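Local coordinates for protein citrate lyase (Yersinia pestis, PDB 3QLL) that probably acts as a magnesium-dependent lyase related to the beta subunit of citrate lyase, at residues E118-L123 with Q145-L150; S240-A245 with N265-P270. All coordinates share one frame; numbering follows the deposited sequence.

Both contacts join neighbouring helices on the outside of a barrel of eight parallel strands, but they share no element and lie on opposite sides of the chain's centre, with about 24 Å between their nearest atoms. Contact 1 pairs helix 114-125 with helix 141-150; two of its three touching residues are buried, and it is made wholly by branched aliphatic side chains. Contact 2 sets helix 235-248 against the end of helix 261-267, which follows the eighth strand, and the turn beyond it. It is only partly buried and covers more surface, 238 Å² against 106 Å², and its chemistry is more mixed, adding a threonine and a phenylalanine to the leucines.

Contact 1: residues E118-L123 with Q145-L150; sequences EDIHAL and QILDRL
Two successive outer helices of the beta-alpha barrel, 114-125 and 141-150, meet where I120 faces L147 and L150. The helices are linked through strand 132-135, and their backbones stay well apart: the nearest pair of CA atoms, those of I120 and L150, is 8.6 Å apart, leaving the gap to be spanned by side chains. I120 does so with both branches. Its CG2 stands anti to the backbone N and reaches CD1 of L150 at 4.0 Å, the two side chains crossing at about a right angle. The other branch runs out through CG1 to CD1, which meets CD2 of L147 at 4.0 Å; its extended chi2 of 170° carries that methyl away from the helix. A beta-branched isoleucine suits this place because one residue can serve two leucines a helical turn apart. L147 also packs on L133 and L135 of strand 132-135, so the small apolar patch continues inward to the barrel wall, while I120 also touches the loop residues I108 and L111. Elsewhere on helix 114-125, D119 forms a salt bridge with R87. Aliphatic helix-to-helix and helix-to-strand packing of this kind is typical of the outer layer of a TIM barrel.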
ATOM      1  N   GLU A 118     -17.289 -14.536  28.378  1.00 71.34           N
ATOM      2  CA  GLU A 118     -17.489 -15.851  29.015  1.00 80.26           C
ATOM      3  C   GLU A 118     -16.290 -16.785  28.832  1.00 76.33           C
ATOM      4  O   GLU A 118     -15.851 -17.421  29.799  1.00 66.34           O
ATOM      5  CB  GLU A 118     -18.738 -16.504  28.471  1.00 83.69           C
ATOM      6  CG  GLU A 118     -20.000 -15.736  28.806  1.00105.96           C
ATOM      7  CD  GLU A 118     -21.208 -16.276  28.051  1.00122.63           C
ATOM      8  OE1 GLU A 118     -21.012 -16.957  27.012  1.00126.64           O
ATOM      9  OE2 GLU A 118     -22.354 -16.020  28.485  1.00126.62           O
ATOM     10  N   ASP A 119     -15.779 -16.856  27.601  1.00 72.60           N
ATOM     11  CA  ASP A 119     -14.613 -17.670  27.298  1.00 68.70           C
ATOM     12  C   ASP A 119     -13.442 -17.257  28.206  1.00 67.68           C
ATOM     13  O   ASP A 119     -12.715 -18.094  28.738  1.00 67.75           O
ATOM     14  CB  ASP A 119     -14.213 -17.550  25.828  1.00 64.16           C
ATOM     15  CG  ASP A 119     -15.265 -18.134  24.887  1.00 75.82           C
ATOM     16  OD1 ASP A 119     -16.003 -19.059  25.301  1.00 81.30           O
ATOM     17  OD2 ASP A 119     -15.316 -17.723  23.703  1.00 69.41           O
ATOM     18  N   ILE A 120     -13.240 -15.951  28.338  1.00 63.19           N
ATOM     19  CA  ILE A 120     -12.164 -15.428  29.163  1.00 62.99           C
ATOM     20  C   ILE A 120     -12.425 -15.729  30.636  1.00 64.32           C
ATOM     21  O   ILE A 120     -11.516 -16.106  31.377  1.00 73.42           O
ATOM     22  CB  ILE A 120     -11.948 -13.899  28.913  1.00 63.55           C
ATOM     23  CG1 ILE A 120     -11.408 -13.719  27.488  1.00 58.50           C
ATOM     24  CG2 ILE A 120     -10.999 -13.292  29.950  1.00 56.86           C
ATOM     25  CD1 ILE A 120     -11.357 -12.301  26.997  1.00 51.28           C
ATOM     26  N   HIS A 121     -13.669 -15.565  31.058  1.00 68.88           N
ATOM     27  CA  HIS A 121     -14.058 -15.894  32.429  1.00 74.64           C
ATOM     28  C   HIS A 121     -13.753 -17.348  32.748  1.00 73.20           C
ATOM     29  O   HIS A 121     -13.131 -17.675  33.755  1.00 77.11           O
ATOM     30  CB  HIS A 121     -15.537 -15.622  32.633  1.00 79.00           C
ATOM     31  CG  HIS A 121     -15.955 -15.707  34.066  1.00 95.67           C
ATOM     32  ND1 HIS A 121     -15.046 -15.724  35.104  1.00103.01           N
ATOM     33  CD2 HIS A 121     -17.178 -15.751  34.640  1.00 98.86           C
ATOM     34  CE1 HIS A 121     -15.694 -15.776  36.254  1.00101.96           C
ATOM     35  NE2 HIS A 121     -16.990 -15.792  36.000  1.00 99.92           N
ATOM     36  N   ALA A 122     -14.234 -18.226  31.884  1.00 74.01           N
ATOM     37  CA  ALA A 122     -13.976 -19.648  32.057  1.00 72.48           C
ATOM     38  C   ALA A 122     -12.468 -19.943  32.115  1.00 76.94           C
ATOM     39  O   ALA A 122     -12.018 -20.654  33.016  1.00 79.73           O
ATOM     40  CB  ALA A 122     -14.647 -20.446  30.948  1.00 69.92           C
ATOM     41  N   LEU A 123     -11.693 -19.331  31.217  1.00 72.16           N
ATOM     42  CA  LEU A 123     -10.242 -19.505  31.206  1.00 73.05           C
ATOM     43  C   LEU A 123      -9.587 -19.097  32.528  1.00 81.59           C
ATOM     44  O   LEU A 123      -8.794 -19.851  33.099  1.00 87.50           O
ATOM     45  CB  LEU A 123      -9.597 -18.716  30.042  1.00 70.00           C
ATOM     46  CG  LEU A 123      -9.696 -19.365  28.658  1.00 71.47           C
ATOM     47  CD1 LEU A 123      -9.025 -18.527  27.583  1.00 69.52           C
ATOM     48  CD2 LEU A 123      -9.155 -20.803  28.671  1.00 56.67           C
ATOM     49  N   GLN A 145      -3.181  -5.720  24.644  1.00 37.05           N
ATOM     50  CA  GLN A 145      -2.675  -5.391  25.987  1.00 48.13           C
ATOM     51  C   GLN A 145      -3.616  -5.809  27.104  1.00 50.34           C
ATOM     52  O   GLN A 145      -3.176  -6.283  28.144  1.00 60.23           O
ATOM     53  CB  GLN A 145      -2.355  -3.894  26.098  1.00 39.87           C
ATOM     54  CG  GLN A 145      -1.216  -3.577  25.177  1.00 42.96           C
ATOM     55  CD  GLN A 145      -1.102  -2.104  24.767  1.00 50.64           C
ATOM     56  OE1 GLN A 145      -2.006  -1.289  24.977  1.00 54.73           O
ATOM     57  NE2 GLN A 145       0.018  -1.773  24.130  1.00 44.90           N
ATOM     58  N   ILE A 146      -4.909  -5.702  26.819  1.00 54.09           N
ATOM     59  CA  ILE A 146      -5.959  -6.179  27.699  1.00 58.35           C
ATOM     60  C   ILE A 146      -5.834  -7.673  27.977  1.00 54.91           C
ATOM     61  O   ILE A 146      -5.879  -8.084  29.128  1.00 60.88           O
ATOM     62  CB  ILE A 146      -7.339  -5.882  27.117  1.00 54.67           C
ATOM     63  CG1 ILE A 146      -7.586  -4.380  27.083  1.00 61.95           C
ATOM     64  CG2 ILE A 146      -8.404  -6.560  27.942  1.00 53.22           C
ATOM     65  CD1 ILE A 146      -8.896  -3.986  26.421  1.00 57.51           C
ATOM     66  N   LEU A 147      -5.705  -8.468  26.921  1.00 53.30           N
ATOM     67  CA  LEU A 147      -5.481  -9.905  27.049  1.00 50.58           C
ATOM     68  C   LEU A 147      -4.216 -10.230  27.826  1.00 64.86           C
ATOM     69  O   LEU A 147      -4.225 -11.124  28.701  1.00 65.55           O
ATOM     70  CB  LEU A 147      -5.418 -10.556  25.688  1.00 47.89           C
ATOM     71  CG  LEU A 147      -6.737 -11.120  25.206  1.00 62.25           C
ATOM     72  CD1 LEU A 147      -6.455 -11.934  23.953  1.00 70.57           C
ATOM     73  CD2 LEU A 147      -7.440 -11.963  26.274  1.00 62.69           C
ATOM     74  N   ASP A 148      -3.136  -9.520  27.469  1.00 59.48           N
ATOM     75  CA  ASP A 148      -1.860  -9.619  28.154  1.00 57.24           C
ATOM     76  C   ASP A 148      -2.024  -9.432  29.678  1.00 64.60           C
ATOM     77  O   ASP A 148      -1.664 -10.335  30.440  1.00 55.54           O
ATOM     78  CB  ASP A 148      -0.867  -8.586  27.556  1.00 54.49           C
ATOM     79  CG  ASP A 148       0.547  -8.674  28.163  1.00 65.32           C
ATOM     80  OD1 ASP A 148       0.799  -9.607  28.933  1.00 82.43           O
ATOM     81  OD2 ASP A 148       1.424  -7.815  27.866  1.00 65.60           O
ATOM     82  N   ARG A 149      -2.622  -8.319  30.107  1.00 57.96           N
ATOM     83  CA  ARG A 149      -2.827  -8.068  31.547  1.00 62.83           C
ATOM     84  C   ARG A 149      -3.773  -9.092  32.202  1.00 59.39           C
ATOM     85  O   ARG A 149      -3.558  -9.494  33.337  1.00 67.77           O
ATOM     86  CB  ARG A 149      -3.348  -6.640  31.796  1.00 67.25           C
ATOM     87  CG  ARG A 149      -2.350  -5.526  31.536  1.00 72.48           C
ATOM     88  CD  ARG A 149      -3.111  -4.274  31.131  1.00 79.89           C
ATOM     89  NE  ARG A 149      -2.225  -3.189  30.758  1.00 94.38           N
ATOM     90  CZ  ARG A 149      -2.602  -2.147  30.025  1.00101.28           C
ATOM     91  NH1 ARG A 149      -3.859  -2.056  29.589  1.00 95.93           N
ATOM     92  NH2 ARG A 149      -1.721  -1.199  29.731  1.00102.38           N
ATOM     93  N   LEU A 150      -4.815  -9.506  31.488  1.00 56.10           N
ATOM     94  CA  LEU A 150      -5.720 -10.499  32.039  1.00 68.34           C
ATOM     95  C   LEU A 150      -5.035 -11.810  32.364  1.00 76.46           C
ATOM     96  O   LEU A 150      -5.367 -12.453  33.353  1.00 90.06           O
ATOM     97  CB  LEU A 150      -6.878 -10.765  31.081  1.00 60.83           C
ATOM     98  CG  LEU A 150      -7.881  -9.610  31.110  1.00 59.89           C
ATOM     99  CD1 LEU A 150      -8.968  -9.859  30.072  1.00 57.23           C
ATOM    100  CD2 LEU A 150      -8.424  -9.369  32.540  1.00 52.59           C
TER

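Contact 2: residues S240-A245 with N265-P270; sequences SETLRA and NTLFTP
T242 and L243 of helix 235-248 meet L267 and F268, which lie where helix 261-267 ends and the chain turns away. Aliphatic contacts come first. CD1 of L267 lies 4.0 Å from CB of T242, and its CD2 approaches CD2 of L243 at 4.2 Å, so the fork of one leucine serves two consecutive residues of the opposing helix. The backbones are closest here too, with 7.0 Å between the CA atoms of L243 and L267.

The aromatic contact belongs to F268, the first residue to leave the helical conformation. Its CE2 comes within 3.7 Å of CG2 of T242, the methyl meeting the ring obliquely. That methyl stands anti to the backbone N of T242, which turns it to the facing segment, while OG1 is directed back along its own helix to the carbonyl of L238. Threonine thus offers an apolar branch with its hydroxyl already engaged. F268 also packs on K253 of strand 252-255.

Polar bonding helps to hold the turn: OG1 of T269 donates to O of N265 at 2.6 Å, from 39° above the carbonyl plane, and also bonds R46. The two segments therefore adhere through apolar surface, whereas hydrogen bonds within 265-270 and to its surroundings help hold the turn that presents F268.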
ATOM      1  N   SER A 240      -0.375 -22.619  -5.012  1.00 55.70           N
ATOM      2  CA  SER A 240      -0.112 -21.322  -5.580  1.00 50.44           C
ATOM      3  C   SER A 240      -0.157 -20.214  -4.500  1.00 52.46           C
ATOM      4  O   SER A 240       0.762 -19.378  -4.431  1.00 46.80           O
ATOM      5  CB  SER A 240      -1.095 -21.027  -6.701  1.00 59.68           C
ATOM      6  OG  SER A 240      -0.870 -19.740  -7.239  1.00 80.70           O
ATOM      7  N   GLU A 241      -1.230 -20.200  -3.689  1.00 48.30           N
ATOM      8  CA  GLU A 241      -1.409 -19.189  -2.635  1.00 50.02           C
ATOM      9  C   GLU A 241      -0.293 -19.296  -1.593  1.00 55.93           C
ATOM     10  O   GLU A 241       0.269 -18.250  -1.130  1.00 47.08           O
ATOM     11  CB  GLU A 241      -2.803 -19.281  -1.970  1.00 48.66           C
ATOM     12  CG  GLU A 241      -3.065 -18.169  -0.956  1.00 51.87           C
ATOM     13  CD  GLU A 241      -4.528 -18.082  -0.463  1.00 56.31           C
ATOM     14  OE1 GLU A 241      -4.817 -18.499   0.682  1.00 58.75           O
ATOM     15  OE2 GLU A 241      -5.385 -17.568  -1.238  1.00 53.44           O
ATOM     16  N   THR A 242       0.042 -20.537  -1.241  1.00 46.39           N
ATOM     17  CA  THR A 242       1.083 -20.780  -0.249  1.00 47.13           C
ATOM     18  C   THR A 242       2.463 -20.245  -0.697  1.00 51.77           C
ATOM     19  O   THR A 242       3.151 -19.551   0.049  1.00 54.85           O
ATOM     20  CB  THR A 242       1.184 -22.307   0.083  1.00 53.87           C
ATOM     21  OG1 THR A 242      -0.118 -22.797   0.416  1.00 51.06           O
ATOM     22  CG2 THR A 242       2.108 -22.576   1.238  1.00 51.65           C
ATOM     23  N   LEU A 243       2.818 -20.509  -1.948  1.00 53.83           N
ATOM     24  CA  LEU A 243       4.046 -20.005  -2.543  1.00 59.03           C
ATOM     25  C   LEU A 243       4.097 -18.470  -2.623  1.00 55.59           C
ATOM     26  O   LEU A 243       5.120 -17.849  -2.315  1.00 59.40           O
ATOM     27  CB  LEU A 243       4.222 -20.606  -3.933  1.00 62.55           C
ATOM     28  CG  LEU A 243       4.770 -22.032  -3.952  1.00 75.03           C
ATOM     29  CD1 LEU A 243       4.740 -22.617  -5.375  1.00 73.83           C
ATOM     30  CD2 LEU A 243       6.157 -22.122  -3.315  1.00 73.44           C
ATOM     31  N   ARG A 244       3.000 -17.870  -3.081  1.00 54.07           N
ATOM     32  CA  ARG A 244       2.862 -16.407  -3.117  1.00 54.04           C
ATOM     33  C   ARG A 244       3.059 -15.814  -1.729  1.00 45.98           C
ATOM     34  O   ARG A 244       3.742 -14.790  -1.579  1.00 52.58           O
ATOM     35  CB  ARG A 244       1.495 -15.989  -3.665  1.00 46.03           C
ATOM     36  CG  ARG A 244       1.419 -15.996  -5.176  1.00 55.83           C
ATOM     37  CD  ARG A 244       0.064 -15.476  -5.697  1.00 68.88           C
ATOM     38  NE  ARG A 244       0.231 -14.311  -6.564  1.00 75.68           N
ATOM     39  CZ  ARG A 244      -0.666 -13.900  -7.460  1.00 76.74           C
ATOM     40  NH1 ARG A 244      -1.820 -14.545  -7.591  1.00 75.10           N
ATOM     41  NH2 ARG A 244      -0.421 -12.831  -8.214  1.00 74.08           N
ATOM     42  N   ALA A 245       2.462 -16.460  -0.724  1.00 46.55           N
ATOM     43  CA  ALA A 245       2.573 -15.995   0.664  1.00 47.54           C
ATOM     44  C   ALA A 245       4.020 -16.090   1.139  1.00 50.28           C
ATOM     45  O   ALA A 245       4.578 -15.164   1.770  1.00 51.87           O
ATOM     46  CB  ALA A 245       1.662 -16.781   1.564  1.00 42.53           C
ATOM     47  N   ASN A 265       3.085 -27.741   4.919  1.00 58.75           N
ATOM     48  CA  ASN A 265       4.346 -28.133   5.532  1.00 62.68           C
ATOM     49  C   ASN A 265       5.509 -28.228   4.572  1.00 65.22           C
ATOM     50  O   ASN A 265       6.568 -27.629   4.780  1.00 68.87           O
ATOM     51  CB  ASN A 265       4.189 -29.458   6.276  1.00 60.71           C
ATOM     52  CG  ASN A 265       3.470 -29.275   7.591  1.00 67.15           C
ATOM     53  OD1 ASN A 265       3.329 -28.148   8.061  1.00 66.63           O
ATOM     54  ND2 ASN A 265       3.049 -30.364   8.210  1.00 70.12           N
ATOM     55  N   THR A 266       5.278 -28.946   3.489  1.00 66.25           N
ATOM     56  CA  THR A 266       6.297 -29.164   2.484  1.00 71.00           C
ATOM     57  C   THR A 266       6.803 -27.876   1.861  1.00 73.72           C
ATOM     58  O   THR A 266       8.012 -27.682   1.749  1.00 76.15           O
ATOM     59  CB  THR A 266       5.784 -30.085   1.366  1.00 70.25           C
ATOM     60  OG1 THR A 266       5.321 -31.308   1.941  1.00 74.46           O
ATOM     61  CG2 THR A 266       6.888 -30.351   0.365  1.00 66.57           C
ATOM     62  N   LEU A 267       5.870 -27.006   1.470  1.00 71.70           N
ATOM     63  CA  LEU A 267       6.193 -25.769   0.749  1.00 70.86           C
ATOM     64  C   LEU A 267       6.928 -24.724   1.628  1.00 62.84           C
ATOM     65  O   LEU A 267       7.663 -23.876   1.116  1.00 69.82           O
ATOM     66  CB  LEU A 267       4.920 -25.153   0.117  1.00 59.12           C
ATOM     67  CG  LEU A 267       4.336 -25.952  -1.074  1.00 56.81           C
ATOM     68  CD1 LEU A 267       3.075 -25.315  -1.653  1.00 55.80           C
ATOM     69  CD2 LEU A 267       5.361 -26.125  -2.172  1.00 57.66           C
ATOM     70  N   PHE A 268       6.741 -24.820   2.941  1.00 55.49           N
ATOM     71  CA  PHE A 268       7.415 -23.958   3.914  1.00 59.22           C
ATOM     72  C   PHE A 268       8.654 -24.670   4.509  1.00 71.62           C
ATOM     73  O   PHE A 268       9.194 -24.248   5.539  1.00 72.19           O
ATOM     74  CB  PHE A 268       6.463 -23.536   5.028  1.00 51.50           C
ATOM     75  CG  PHE A 268       5.614 -22.335   4.704  1.00 54.25           C
ATOM     76  CD1 PHE A 268       6.188 -21.078   4.500  1.00 60.35           C
ATOM     77  CD2 PHE A 268       4.248 -22.438   4.692  1.00 46.86           C
ATOM     78  CE1 PHE A 268       5.379 -19.943   4.263  1.00 56.30           C
ATOM     79  CE2 PHE A 268       3.436 -21.328   4.455  1.00 48.68           C
ATOM     80  CZ  PHE A 268       3.996 -20.080   4.246  1.00 51.20           C
ATOM     81  N   THR A 269       9.097 -25.745   3.864  1.00 60.00           N
ATOM     82  CA  THR A 269      10.265 -26.462   4.321  1.00 83.79           C
ATOM     83  C   THR A 269      11.422 -26.104   3.402  1.00 91.53           C
ATOM     84  O   THR A 269      11.310 -26.203   2.180  1.00100.48           O
ATOM     85  CB  THR A 269      10.035 -27.990   4.338  1.00 80.68           C
ATOM     86  OG1 THR A 269       9.009 -28.292   5.289  1.00 73.94           O
ATOM     87  CG2 THR A 269      11.270 -28.714   4.784  1.00 73.51           C
ATOM     88  N   PRO A 270      12.530 -25.638   4.001  1.00 98.18           N
ATOM     89  CA  PRO A 270      13.728 -25.168   3.284  1.00106.73           C
ATOM     90  C   PRO A 270      14.388 -26.238   2.397  1.00116.71           C
ATOM     91  O   PRO A 270      14.383 -27.427   2.755  1.00117.96           O
ATOM     92  CB  PRO A 270      14.667 -24.805   4.428  1.00105.27           C
ATOM     93  CG  PRO A 270      13.794 -24.498   5.595  1.00 95.36           C
ATOM     94  CD  PRO A 270      12.614 -25.424   5.459  1.00 90.55           C
TER